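Dihydropteroate synthase (Burkholderia cenocepacia, PDB 2Y5S) probably catalyses the condensation of para-aminobenzoate with 6-hydroxymethyl-7,8-dihydropterin diphosphate to give 7,8-dihydropteroate, the immediate precursor of folate derivatives. Local coordinates at residues D61-G66 with E91-L96; A201-N206 with G239-G244; P214-A219 with Y226-G231. All coordinates share one frame; numbering follows the deposited sequence.

Contact 1. Residues D61-G66 with E91-L96; sequences DLLDIG and EALRPL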
ATOM      1  N   ASP B  61      10.668   1.008  14.727  1.00 20.56           N
ATOM      2  CA  ASP B  61      11.732   0.076  15.151  1.00 20.63           C
ATOM      3  C   ASP B  61      13.112   0.753  15.227  1.00 20.58           C
ATOM      4  O   ASP B  61      14.000   0.269  15.923  1.00 21.01           O
ATOM      5  CB  ASP B  61      11.812  -1.085  14.169  1.00 19.89           C
ATOM      6  CG  ASP B  61      10.501  -1.798  14.018  1.00 19.22           C
ATOM      7  OD1 ASP B  61      10.021  -2.355  15.020  1.00 21.05           O
ATOM      8  OD2 ASP B  61       9.959  -1.816  12.902  1.00 17.89           O
ATOM      9  N   LEU B  62      13.295   1.843  14.485  1.00 19.64           N
ATOM     10  CA  LEU B  62      14.511   2.656  14.559  1.00 19.63           C
ATOM     11  C   LEU B  62      14.104   4.113  14.469  1.00 20.61           C
ATOM     12  O   LEU B  62      13.026   4.422  13.939  1.00 19.07           O
ATOM     13  CB  LEU B  62      15.487   2.364  13.409  1.00 19.06           C
ATOM     14  CG  LEU B  62      15.946   0.945  13.054  1.00 17.54           C
ATOM     15  CD1 LEU B  62      14.937   0.335  12.073  1.00 17.14           C
ATOM     16  CD2 LEU B  62      17.358   0.982  12.438  1.00 17.59           C
ATOM     17  N   LEU B  63      14.981   4.996  14.970  1.00 20.49           N
ATOM     18  CA  LEU B  63      14.798   6.434  14.829  1.00 21.95           C
ATOM     19  C   LEU B  63      15.979   7.030  14.085  1.00 21.86           C
ATOM     20  O   LEU B  63      17.125   6.720  14.407  1.00 21.45           O
ATOM     21  CB  LEU B  63      14.668   7.110  16.198  1.00 23.25           C
ATOM     22  CG  LEU B  63      13.474   6.649  17.025  1.00 24.43           C
ATOM     23  CD1 LEU B  63      13.582   7.201  18.463  1.00 27.63           C
ATOM     24  CD2 LEU B  63      12.177   7.067  16.330  1.00 26.16           C
ATOM     25  N   ASP B  64      15.697   7.891  13.108  1.00 22.41           N
ATOM     26  CA  ASP B  64      16.747   8.536  12.325  1.00 23.47           C
ATOM     27  C   ASP B  64      16.803  10.001  12.739  1.00 25.60           C
ATOM     28  O   ASP B  64      15.843  10.755  12.550  1.00 26.34           O
ATOM     29  CB  ASP B  64      16.496   8.375  10.814  1.00 22.87           C
ATOM     30  CG  ASP B  64      17.743   8.697   9.947  1.00 24.67           C
ATOM     31  OD1 ASP B  64      18.884   8.376  10.341  1.00 25.85           O
ATOM     32  OD2 ASP B  64      17.581   9.269   8.849  1.00 26.25           O
ATOM     33  N   ILE B  65      17.915  10.366  13.366  1.00 27.20           N
ATOM     34  CA  ILE B  65      18.121  11.693  13.911  1.00 29.81           C
ATOM     35  C   ILE B  65      18.944  12.485  12.906  1.00 31.80           C
ATOM     36  O   ILE B  65      20.043  12.074  12.549  1.00 30.23           O
ATOM     37  CB  ILE B  65      18.927  11.650  15.234  1.00 30.49           C
ATOM     38  CG1 ILE B  65      18.217  10.826  16.316  1.00 30.23           C
ATOM     39  CG2 ILE B  65      19.180  13.068  15.736  1.00 32.17           C
ATOM     40  CD1 ILE B  65      19.138  10.464  17.484  1.00 29.37           C
ATOM     41  N   GLY B  66      18.415  13.612  12.449  1.00 35.54           N
ATOM     42  CA  GLY B  66      19.140  14.472  11.524  1.00 38.80           C
ATOM     43  C   GLY B  66      19.061  15.915  11.957  1.00 43.27           C
ATOM     44  O   GLY B  66      17.961  16.440  12.132  1.00 44.49           O
ATOM     45  N   GLU B  91      22.006  11.300  23.393  1.00 36.07           N
ATOM     46  CA  GLU B  91      22.166  11.069  24.829  1.00 37.85           C
ATOM     47  C   GLU B  91      20.805  10.816  25.508  1.00 38.17           C
ATOM     48  O   GLU B  91      20.652   9.857  26.270  1.00 38.44           O
ATOM     49  CB  GLU B  91      22.934  12.240  25.477  1.00 39.69           C
ATOM     50  CG  GLU B  91      24.384  12.400  24.960  1.00 41.12           C
ATOM     51  CD  GLU B  91      25.117  13.640  25.500  1.00 46.01           C
ATOM     52  OE1 GLU B  91      24.465  14.564  26.036  1.00 48.53           O
ATOM     53  OE2 GLU B  91      26.365  13.689  25.383  1.00 47.77           O
ATOM     54  N   ALA B  92      19.816  11.646  25.196  1.00 37.89           N
ATOM     55  CA  ALA B  92      18.478  11.517  25.790  1.00 38.31           C
ATOM     56  C   ALA B  92      17.722  10.288  25.321  1.00 36.92           C
ATOM     57  O   ALA B  92      16.916   9.743  26.067  1.00 37.18           O
ATOM     58  CB  ALA B  92      17.641  12.775  25.523  1.00 38.78           C
ATOM     59  N   LEU B  93      17.960   9.853  24.081  1.00 35.06           N
ATOM     60  CA  LEU B  93      17.224   8.725  23.514  1.00 33.90           C
ATOM     61  C   LEU B  93      17.868   7.350  23.737  1.00 33.68           C
ATOM     62  O   LEU B  93      17.180   6.339  23.630  1.00 32.91           O
ATOM     63  CB  LEU B  93      16.986   8.936  22.016  1.00 32.21           C
ATOM     64  CG  LEU B  93      16.059  10.086  21.623  1.00 32.44           C
ATOM     65  CD1 LEU B  93      16.063  10.271  20.101  1.00 30.28           C
ATOM     66  CD2 LEU B  93      14.639   9.853  22.126  1.00 32.70           C
ATOM     67  N   ARG B  94      19.170   7.310  24.027  1.00 34.22           N
ATOM     68  CA  ARG B  94      19.875   6.045  24.325  1.00 34.82           C
ATOM     69  C   ARG B  94      19.179   5.130  25.322  1.00 35.44           C
ATOM     70  O   ARG B  94      19.104   3.927  25.086  1.00 34.94           O
ATOM     71  CB  ARG B  94      21.303   6.300  24.821  1.00 36.06           C
ATOM     72  CG  ARG B  94      22.342   6.031  23.785  1.00 37.05           C
ATOM     73  CD  ARG B  94      23.735   6.262  24.333  1.00 40.91           C
ATOM     74  NE  ARG B  94      24.210   5.171  25.180  1.00 44.51           N
ATOM     75  CZ  ARG B  94      24.603   3.975  24.743  1.00 44.44           C
ATOM     76  NH1 ARG B  94      24.562   3.674  23.445  1.00 42.08           N
ATOM     77  NH2 ARG B  94      25.030   3.069  25.621  1.00 45.81           N
ATOM     78  N   PRO B  95      18.690   5.687  26.453  1.00 36.84           N
ATOM     79  CA  PRO B  95      18.036   4.834  27.439  1.00 37.73           C
ATOM     80  C   PRO B  95      16.811   4.074  26.905  1.00 36.82           C
ATOM     81  O   PRO B  95      16.489   3.020  27.440  1.00 37.13           O
ATOM     82  CB  PRO B  95      17.644   5.819  28.550  1.00 39.69           C
ATOM     83  CG  PRO B  95      18.631   6.907  28.451  1.00 39.85           C
ATOM     84  CD  PRO B  95      18.897   7.051  26.972  1.00 37.82           C
ATOM     85  N   LEU B  96      16.170   4.569  25.839  1.00 34.93           N
ATOM     86  CA  LEU B  96      14.976   3.919  25.297  1.00 34.03           C
ATOM     87  C   LEU B  96      15.228   2.553  24.623  1.00 32.96           C
ATOM     88  O   LEU B  96      14.282   1.839  24.311  1.00 31.79           O
ATOM     89  CB  LEU B  96      14.238   4.856  24.326  1.00 33.35           C
ATOM     90  CG  LEU B  96      13.677   6.159  24.915  1.00 33.81           C
ATOM     91  CD1 LEU B  96      12.998   6.990  23.839  1.00 31.62           C
ATOM     92  CD2 LEU B  96      12.720   5.884  26.075  1.00 36.13           C
TER
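Leu93 meets Ile65 and Leu63 through a single methyl group, and the whole contact between the two segments is apolar. CD1 of Leu93 lies 4.0 Å from CD1 of Ile65, the two side chains reaching toward each other tip to tip, and 4.3 Å from CD1 of Leu63. Both partners stand on the same face of strand 62-66, two residues apart, so that one leucine methyl serves two neighbouring side chains of the strand. In Ile65 the CG1 branch stays beside the backbone N, opposite the carbonyl carbon (chi1 -60°), and an extended second torsion carries CD1 out to the meeting point. The approach is light, burying 114 Å² over both sides, with the CA atoms of Leu63 and Leu93 still 9.3 Å apart. Neighbouring helical residues add to it: Ala52 of helix 45-58 touches both Leu63 and Leu93, while Val86, Leu89 and Val90 of helix 79-93 pack on Ile65.

Strand 62-66, helix 79-93 and strand 100-103 form a beta-alpha-beta unit of the TIM barrel, and the contact is made where Leu93 of the helix lies against the outer, helix-facing side of the first strand.

Hydrogen bonds and charges lie outside the apolar interface. Residues 94-96 form a 3-10 segment, in which Leu96 N donates to Leu93 O at 3.0 Å. On the opposite face of the strand from Leu63 and Ile65, Asp64 lies inside the barrel, its carboxylate in a salt bridge with Arg270 and hydrogen-bonded to Ser101 and Asn122. Asp61, just before the strand, is paired with Arg22 and also accepts from the backbone N of Val25.

Contact 2. Residues A201-N206 with G239-G244; sequences AVVDDN and GAVIGG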
ATOM      1  N   ALA B 201      16.139  11.189 -12.418  1.00 22.37           N
ATOM      2  CA  ALA B 201      14.934  11.682 -13.092  1.00 22.37           C
ATOM      3  C   ALA B 201      13.722  11.354 -12.196  1.00 21.12           C
ATOM      4  O   ALA B 201      13.543  10.199 -11.788  1.00 19.08           O
ATOM      5  CB  ALA B 201      14.791  11.070 -14.494  1.00 22.67           C
ATOM      6  N   VAL B 202      12.928  12.385 -11.882  1.00 21.08           N
ATOM      7  CA  VAL B 202      11.917  12.340 -10.808  1.00 20.44           C
ATOM      8  C   VAL B 202      10.983  11.135 -10.894  1.00 19.91           C
ATOM      9  O   VAL B 202      10.635  10.545  -9.887  1.00 18.77           O
ATOM     10  CB  VAL B 202      11.080  13.659 -10.737  1.00 21.79           C
ATOM     11  CG1 VAL B 202      10.314  13.950 -12.084  1.00 22.35           C
ATOM     12  CG2 VAL B 202      10.130  13.636  -9.543  1.00 20.56           C
ATOM     13  N   VAL B 203      10.582  10.777 -12.104  1.00 20.99           N
ATOM     14  CA  VAL B 203       9.746   9.627 -12.302  1.00 20.82           C
ATOM     15  C   VAL B 203      10.533   8.444 -12.896  1.00 21.19           C
ATOM     16  O   VAL B 203      10.593   7.383 -12.277  1.00 20.36           O
ATOM     17  CB  VAL B 203       8.486   9.993 -13.110  1.00 21.96           C
ATOM     18  CG1 VAL B 203       7.738   8.745 -13.522  1.00 22.18           C
ATOM     19  CG2 VAL B 203       7.558  10.894 -12.253  1.00 21.13           C
ATOM     20  N   ASP B 204      11.151   8.620 -14.059  1.00 22.57           N
ATOM     21  CA  ASP B 204      11.725   7.464 -14.782  1.00 23.28           C
ATOM     22  C   ASP B 204      12.839   6.713 -14.033  1.00 22.23           C
ATOM     23  O   ASP B 204      12.805   5.484 -13.992  1.00 21.74           O
ATOM     24  CB  ASP B 204      12.176   7.845 -16.186  1.00 24.88           C
ATOM     25  CG  ASP B 204      11.005   8.108 -17.112  1.00 27.25           C
ATOM     26  OD1 ASP B 204       9.887   7.619 -16.821  1.00 28.61           O
ATOM     27  OD2 ASP B 204      11.189   8.820 -18.117  1.00 30.69           O
ATOM     28  N   ASP B 205      13.784   7.431 -13.421  1.00 21.67           N
ATOM     29  CA  ASP B 205      14.881   6.771 -12.685  1.00 21.04           C
ATOM     30  C   ASP B 205      14.427   6.233 -11.342  1.00 19.58           C
ATOM     31  O   ASP B 205      14.747   5.099 -10.973  1.00 19.63           O
ATOM     32  CB  ASP B 205      16.064   7.725 -12.482  1.00 21.36           C
ATOM     33  CG  ASP B 205      16.795   8.059 -13.771  1.00 23.65           C
ATOM     34  OD1 ASP B 205      16.765   7.244 -14.716  1.00 24.97           O
ATOM     35  OD2 ASP B 205      17.425   9.152 -13.826  1.00 24.89           O
ATOM     36  N   ASN B 206      13.690   7.040 -10.586  1.00 18.83           N
ATOM     37  CA  ASN B 206      13.225   6.623  -9.273  1.00 18.03           C
ATOM     38  C   ASN B 206      12.306   5.400  -9.332  1.00 17.65           C
ATOM     39  O   ASN B 206      12.433   4.479  -8.517  1.00 17.06           O
ATOM     40  CB  ASN B 206      12.526   7.787  -8.559  1.00 18.21           C
ATOM     41  CG  ASN B 206      13.500   8.836  -8.031  1.00 18.30           C
ATOM     42  OD1 ASN B 206      14.537   8.501  -7.441  1.00 18.33           O
ATOM     43  ND2 ASN B 206      13.159  10.122  -8.219  1.00 18.06           N
ATOM     44  N   GLY B 239       4.761  13.076  -5.362  1.00 20.21           N
ATOM     45  CA  GLY B 239       4.006  14.252  -5.806  1.00 21.10           C
ATOM     46  C   GLY B 239       3.788  14.283  -7.309  1.00 21.88           C
ATOM     47  O   GLY B 239       2.693  14.669  -7.800  1.00 22.83           O
ATOM     48  N   ALA B 240       4.813  13.855  -8.040  1.00 20.93           N
ATOM     49  CA  ALA B 240       4.798  13.854  -9.495  1.00 21.99           C
ATOM     50  C   ALA B 240       3.717  12.954 -10.088  1.00 21.90           C
ATOM     51  O   ALA B 240       3.223  13.238 -11.180  1.00 22.83           O
ATOM     52  CB  ALA B 240       6.171  13.469 -10.045  1.00 21.76           C
ATOM     53  N   VAL B 241       3.348  11.881  -9.388  1.00 20.44           N
ATOM     54  CA  VAL B 241       2.344  10.946  -9.894  1.00 19.96           C
ATOM     55  C   VAL B 241       0.943  11.154  -9.314  1.00 20.82           C
ATOM     56  O   VAL B 241      -0.016  10.514  -9.748  1.00 21.11           O
ATOM     57  CB  VAL B 241       2.772   9.489  -9.714  1.00 19.25           C
ATOM     58  CG1 VAL B 241       4.120   9.259 -10.388  1.00 17.79           C
ATOM     59  CG2 VAL B 241       2.825   9.090  -8.229  1.00 16.22           C
ATOM     60  N   ILE B 242       0.802  12.062  -8.357  1.00 21.96           N
ATOM     61  CA  ILE B 242      -0.524  12.339  -7.782  1.00 22.75           C
ATOM     62  C   ILE B 242      -0.975  13.762  -8.035  1.00 24.57           C
ATOM     63  O   ILE B 242      -1.685  14.343  -7.226  1.00 25.42           O
ATOM     64  CB  ILE B 242      -0.597  11.980  -6.270  1.00 21.76           C
ATOM     65  CG1 ILE B 242       0.279  12.920  -5.423  1.00 21.24           C
ATOM     66  CG2 ILE B 242      -0.197  10.517  -6.068  1.00 21.08           C
ATOM     67  CD1 ILE B 242       0.426  12.509  -3.942  1.00 18.79           C
ATOM     68  N   GLY B 243      -0.584  14.326  -9.171  1.00 26.16           N
ATOM     69  CA  GLY B 243      -1.117  15.613  -9.584  1.00 27.97           C
ATOM     70  C   GLY B 243      -0.423  16.785  -8.923  1.00 28.87           C
ATOM     71  O   GLY B 243      -0.941  17.900  -8.939  1.00 29.55           O
ATOM     72  N   GLY B 244       0.744  16.538  -8.332  1.00 28.57           N
ATOM     73  CA  GLY B 244       1.576  17.618  -7.803  1.00 29.70           C
ATOM     74  C   GLY B 244       1.188  18.110  -6.422  1.00 30.28           C
ATOM     75  O   GLY B 244       1.504  19.224  -6.062  1.00 31.10           O
TER
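The methyl of Ala240 is the bump that fits between Val202 and Val203, at the rim of the TIM barrel where the loop leading into helix 204-211 approaches the loop that follows helix 236-239. Two neighbouring valines supply the hollow: Ala240 CB sits 3.7 Å from CG2 of Val203 and 4.0 Å from CG2 of Val202. With CG1 anti to the backbone N (chi1 170°), CG2 of Val203 falls beside that N, opposite the carbonyl carbon, and faces Ala240. CG2 of Val203 also approaches CG1 of Val241 at 4.2 Å, so one methyl touches two consecutive residues of the other loop. No hydrogen bond crosses between the segments, and the fit is shallow, at 117 Å² over both sides.

This is a surface contact, yet it lies near the product: the side chain of Val202 is about 6 Å from the bound 7,8-dihydropteroate and also rests on Ser236, whose backbone N is hydrogen-bonded to that ligand. Val241 also packs on Ala286 of the second subunit.

Bonds within each segment hold its turn. Gly239 O accepts from Gly244 N and Ile242 N, which reach it from opposite faces of its plane. In 201-206 Ala201 N donates to OD2 of Asp205 on the anti side of the carboxylate, and ND2 of Asn206 reaches Val202 O over 3.1 Å, above the carbonyl plane but within 4° of the plane of its own amide.

Contact 3. Residues P214-A219 with Y226-G231; sequences PDTAPA and YPILAG. With 78H (7,8-dihydropteroate), chain P.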
ATOM      1  N   PRO B 214      15.348  -5.147  -5.735  1.00 24.00           N
ATOM      2  CA  PRO B 214      16.312  -6.170  -5.279  1.00 25.02           C
ATOM      3  C   PRO B 214      17.653  -6.112  -6.006  1.00 26.06           C
ATOM      4  O   PRO B 214      18.691  -6.361  -5.387  1.00 26.18           O
ATOM      5  CB  PRO B 214      15.611  -7.508  -5.572  1.00 25.92           C
ATOM      6  CG  PRO B 214      14.235  -7.189  -5.972  1.00 26.07           C
ATOM      7  CD  PRO B 214      14.119  -5.738  -6.292  1.00 24.55           C
ATOM      8  N   ASP B 215      17.618  -5.756  -7.291  1.00 26.52           N
ATOM      9  CA  ASP B 215      18.803  -5.703  -8.129  1.00 27.98           C
ATOM     10  C   ASP B 215      19.693  -4.471  -7.897  1.00 26.72           C
ATOM     11  O   ASP B 215      20.749  -4.383  -8.497  1.00 27.10           O
ATOM     12  CB  ASP B 215      18.407  -5.761  -9.608  1.00 29.50           C
ATOM     13  CG  ASP B 215      17.656  -7.039  -9.966  1.00 33.29           C
ATOM     14  OD1 ASP B 215      17.964  -8.102  -9.381  1.00 36.16           O
ATOM     15  OD2 ASP B 215      16.755  -6.965 -10.827  1.00 36.56           O
ATOM     16  N   THR B 216      19.274  -3.530  -7.046  1.00 24.77           N
ATOM     17  CA  THR B 216      20.124  -2.397  -6.675  1.00 23.76           C
ATOM     18  C   THR B 216      21.206  -2.791  -5.648  1.00 23.65           C
ATOM     19  O   THR B 216      22.203  -2.096  -5.502  1.00 23.16           O
ATOM     20  CB  THR B 216      19.300  -1.218  -6.103  1.00 22.63           C
ATOM     21  OG1 THR B 216      18.664  -1.631  -4.902  1.00 21.85           O
ATOM     22  CG2 THR B 216      18.231  -0.738  -7.093  1.00 22.32           C
ATOM     23  N   ALA B 217      21.023  -3.925  -4.966  1.00 23.82           N
ATOM     24  CA  ALA B 217      21.900  -4.325  -3.869  1.00 23.20           C
ATOM     25  C   ALA B 217      22.984  -5.281  -4.350  1.00 24.55           C
ATOM     26  O   ALA B 217      22.681  -6.338  -4.898  1.00 25.26           O
ATOM     27  CB  ALA B 217      21.094  -4.986  -2.762  1.00 23.21           C
ATOM     28  N   PRO B 218      24.253  -4.929  -4.122  1.00 24.14           N
ATOM     29  CA  PRO B 218      25.307  -5.883  -4.391  1.00 26.01           C
ATOM     30  C   PRO B 218      25.325  -7.007  -3.351  1.00 26.37           C
ATOM     31  O   PRO B 218      24.584  -6.956  -2.345  1.00 25.20           O
ATOM     32  CB  PRO B 218      26.578  -5.033  -4.302  1.00 25.96           C
ATOM     33  CG  PRO B 218      26.232  -3.931  -3.440  1.00 24.76           C
ATOM     34  CD  PRO B 218      24.772  -3.696  -3.522  1.00 23.32           C
ATOM     35  N   ALA B 219      26.181  -7.991  -3.597  1.00 27.67           N
ATOM     36  CA  ALA B 219      26.319  -9.181  -2.744  1.00 28.57           C
ATOM     37  C   ALA B 219      27.409  -9.019  -1.683  1.00 28.65           C
ATOM     38  O   ALA B 219      28.480  -8.482  -1.957  1.00 28.62           O
ATOM     39  CB  ALA B 219      26.618 -10.414  -3.616  1.00 29.90           C
ATOM     40  N   TYR B 226      23.515  -7.365   0.270  1.00 24.38           N
ATOM     41  CA  TYR B 226      23.434  -6.349   1.331  1.00 22.47           C
ATOM     42  C   TYR B 226      21.956  -5.968   1.558  1.00 21.10           C
ATOM     43  O   TYR B 226      21.192  -5.800   0.595  1.00 21.42           O
ATOM     44  CB  TYR B 226      24.278  -5.121   0.971  1.00 21.69           C
ATOM     45  CG  TYR B 226      25.775  -5.339   1.138  1.00 22.18           C
ATOM     46  CD1 TYR B 226      26.380  -5.240   2.390  1.00 21.38           C
ATOM     47  CD2 TYR B 226      26.590  -5.647   0.047  1.00 24.45           C
ATOM     48  CE1 TYR B 226      27.749  -5.445   2.550  1.00 22.74           C
ATOM     49  CE2 TYR B 226      27.959  -5.871   0.202  1.00 24.47           C
ATOM     50  CZ  TYR B 226      28.532  -5.768   1.454  1.00 23.48           C
ATOM     51  OH  TYR B 226      29.879  -5.989   1.624  1.00 22.26           O
ATOM     52  N   PRO B 227      21.524  -5.891   2.827  1.00 20.32           N
ATOM     53  CA  PRO B 227      20.143  -5.493   3.067  1.00 18.97           C
ATOM     54  C   PRO B 227      19.914  -4.045   2.662  1.00 18.26           C
ATOM     55  O   PRO B 227      20.844  -3.226   2.737  1.00 18.13           O
ATOM     56  CB  PRO B 227      19.979  -5.690   4.564  1.00 19.40           C
ATOM     57  CG  PRO B 227      21.342  -5.446   5.116  1.00 19.62           C
ATOM     58  CD  PRO B 227      22.262  -6.069   4.093  1.00 20.67           C
ATOM     59  N   ILE B 228      18.685  -3.747   2.228  1.00 17.11           N
ATOM     60  CA  ILE B 228      18.334  -2.472   1.599  1.00 16.15           C
ATOM     61  C   ILE B 228      17.492  -1.619   2.538  1.00 16.25           C
ATOM     62  O   ILE B 228      16.495  -2.105   3.111  1.00 15.70           O
ATOM     63  CB  ILE B 228      17.518  -2.692   0.333  1.00 16.64           C
ATOM     64  CG1 ILE B 228      18.326  -3.485  -0.690  1.00 17.27           C
ATOM     65  CG2 ILE B 228      17.014  -1.345  -0.282  1.00 15.02           C
ATOM     66  CD1 ILE B 228      17.494  -3.998  -1.891  1.00 19.36           C
ATOM     67  N   LEU B 229      17.932  -0.376   2.713  1.00 15.72           N
ATOM     68  CA  LEU B 229      17.136   0.685   3.302  1.00 16.03           C
ATOM     69  C   LEU B 229      16.597   1.548   2.166  1.00 16.13           C
ATOM     70  O   LEU B 229      17.358   1.961   1.291  1.00 16.66           O
ATOM     71  CB  LEU B 229      17.998   1.514   4.246  1.00 16.30           C
ATOM     72  CG  LEU B 229      17.298   2.569   5.134  1.00 18.57           C
ATOM     73  CD1 LEU B 229      18.173   2.806   6.387  1.00 21.30           C
ATOM     74  CD2 LEU B 229      17.051   3.886   4.409  1.00 19.97           C
ATOM     75  N   ALA B 230      15.290   1.791   2.171  1.00 16.00           N
ATOM     76  CA  ALA B 230      14.627   2.598   1.158  1.00 16.18           C
ATOM     77  C   ALA B 230      13.905   3.762   1.829  1.00 15.33           C
ATOM     78  O   ALA B 230      13.186   3.585   2.801  1.00 15.67           O
ATOM     79  CB  ALA B 230      13.633   1.761   0.384  1.00 16.19           C
ATOM     80  N   GLY B 231      14.100   4.945   1.281  1.00 15.37           N
ATOM     81  CA  GLY B 231      13.454   6.145   1.783  1.00 15.39           C
ATOM     82  C   GLY B 231      12.771   6.909   0.661  1.00 16.32           C
ATOM     83  O   GLY B 231      13.437   7.561  -0.141  1.00 17.16           O
TER
HETATM   84  O4  78H P1293      16.307   8.309   1.045  1.00 34.32           O
HETATM   85  C4  78H P1293      17.087   8.487   1.982  1.00 33.75           C
HETATM   86  C5  78H P1293      17.232   9.746   2.603  1.00 33.81           C
HETATM   87  N3  78H P1293      17.875   7.419   2.438  1.00 33.09           N
HETATM   88  C9  78H P1293      18.169   9.858   3.656  1.00 32.47           C
HETATM   89  N5  78H P1293      16.462  10.802   2.237  1.00 30.96           N
HETATM   90  C2  78H P1293      18.820   7.611   3.492  1.00 32.73           C
HETATM   91  N8  78H P1293      18.353  11.068   4.311  1.00 31.24           N
HETATM   92  N1  78H P1293      18.921   8.818   4.071  1.00 31.27           N
HETATM   93  C6  78H P1293      16.632  12.011   2.808  1.00 33.66           C
HETATM   94  N2  78H P1293      19.604   6.601   3.902  1.00 27.86           N
HETATM   95  C7  78H P1293      17.751  12.309   3.810  1.00 31.82           C
HETATM   96  C10 78H P1293      15.728  13.156   2.449  1.00 34.51           C
HETATM   97  N11 78H P1293      16.205  13.820   1.231  1.00 36.12           N
HETATM   98  C15 78H P1293      15.342  14.053   0.250  1.00 35.01           C
HETATM   99  C16 78H P1293      15.640  13.691  -1.060  1.00 33.81           C
HETATM  100  C17 78H P1293      14.119  14.644   0.568  1.00 34.81           C
HETATM  101  C18 78H P1293      14.719  13.938  -2.063  1.00 33.62           C
HETATM  102  C19 78H P1293      13.195  14.892  -0.440  1.00 34.77           C
HETATM  103  C20 78H P1293      13.499  14.543  -1.754  1.00 34.01           C
HETATM  104  C21 78H P1293      12.469  14.784  -2.861  1.00 32.75           C
HETATM  105  O22 78H P1293      12.672  14.198  -3.927  1.00 32.52           O
HETATM  106  O23 78H P1293      11.429  15.430  -2.606  1.00 34.41           O
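Tyr226 opens the second segment with the one hydrogen bond across the contact, its backbone N donating to Pro218 O over 2.9 Å and nearly along the C=O axis. The C=O...N angle is 162°, so the carbonyl of Pro218 points almost straight at the donor. The aromatic ring passes the same stretch of backbone: Pro218 O lies near the ring plane at its edge, 3.4 Å from CD2 of Tyr226, while Ala219 O approaches CE2 of Tyr226 obliquely at the same separation of 3.4 Å. CG of Pro218 reaches CD2 of Tyr226 as well, at 3.9 Å, the two side chains crossing at about a right angle. Beyond the contact the tyrosine packs against Ala177 and Arg181 of helix 165-182. Next to it, Pro227 packs on Cys191 of strand 190-193.

Ile228 turns back toward the first segment. With CG1 beside the backbone N and opposite the carbonyl carbon (chi1 -62°), its longer branch runs along the methyl of Ala217, and CB of Ala217 lies 3.8 Å from CG1 of Ile228. CD1 of Ile228 meets OG1 of Thr216 at 4.0 Å, a van der Waals touch, and ends near CA of Pro214; the hydroxyl itself is hydrogen-bonded to Leu213 O.

From Leu229 the chain faces the bound product. CD2 of Leu229 comes to 3.8 Å from the pterin amino nitrogen N2, out of the pterin plane and off the N2/N3 side of its ring. Gly231 brings its carbonyl near pterin O4, the same carbonyl accepting a hydrogen bond from Lys235, which also binds the ligand. Tyr226 and Ile228 are thus packed by the preceding loop, while Leu229 and Gly231 line the pterin pocket of this TIM-barrel synthase.

In the fold
From the N terminus, contact 1 is reached first: 91-96 returns to 61-66 within a beta-alpha-beta unit, and this loop is closed before either of the others opens. Contact 2 opens at 201-206, entering helix 204-211, and closes at 239-244, after helix 236-239. Nested inside it, contact 3 joins 214-219 across a short connection to 226-231, which carries strand 229-230. Contacts 1 and 3 lie on opposite sides of the chain's centre, about 24 Å apart between centres, yet reach the same parallel sheet. Contact 2, about 32 Å from contact 1 between centres, ties together two loops at the barrel's rim.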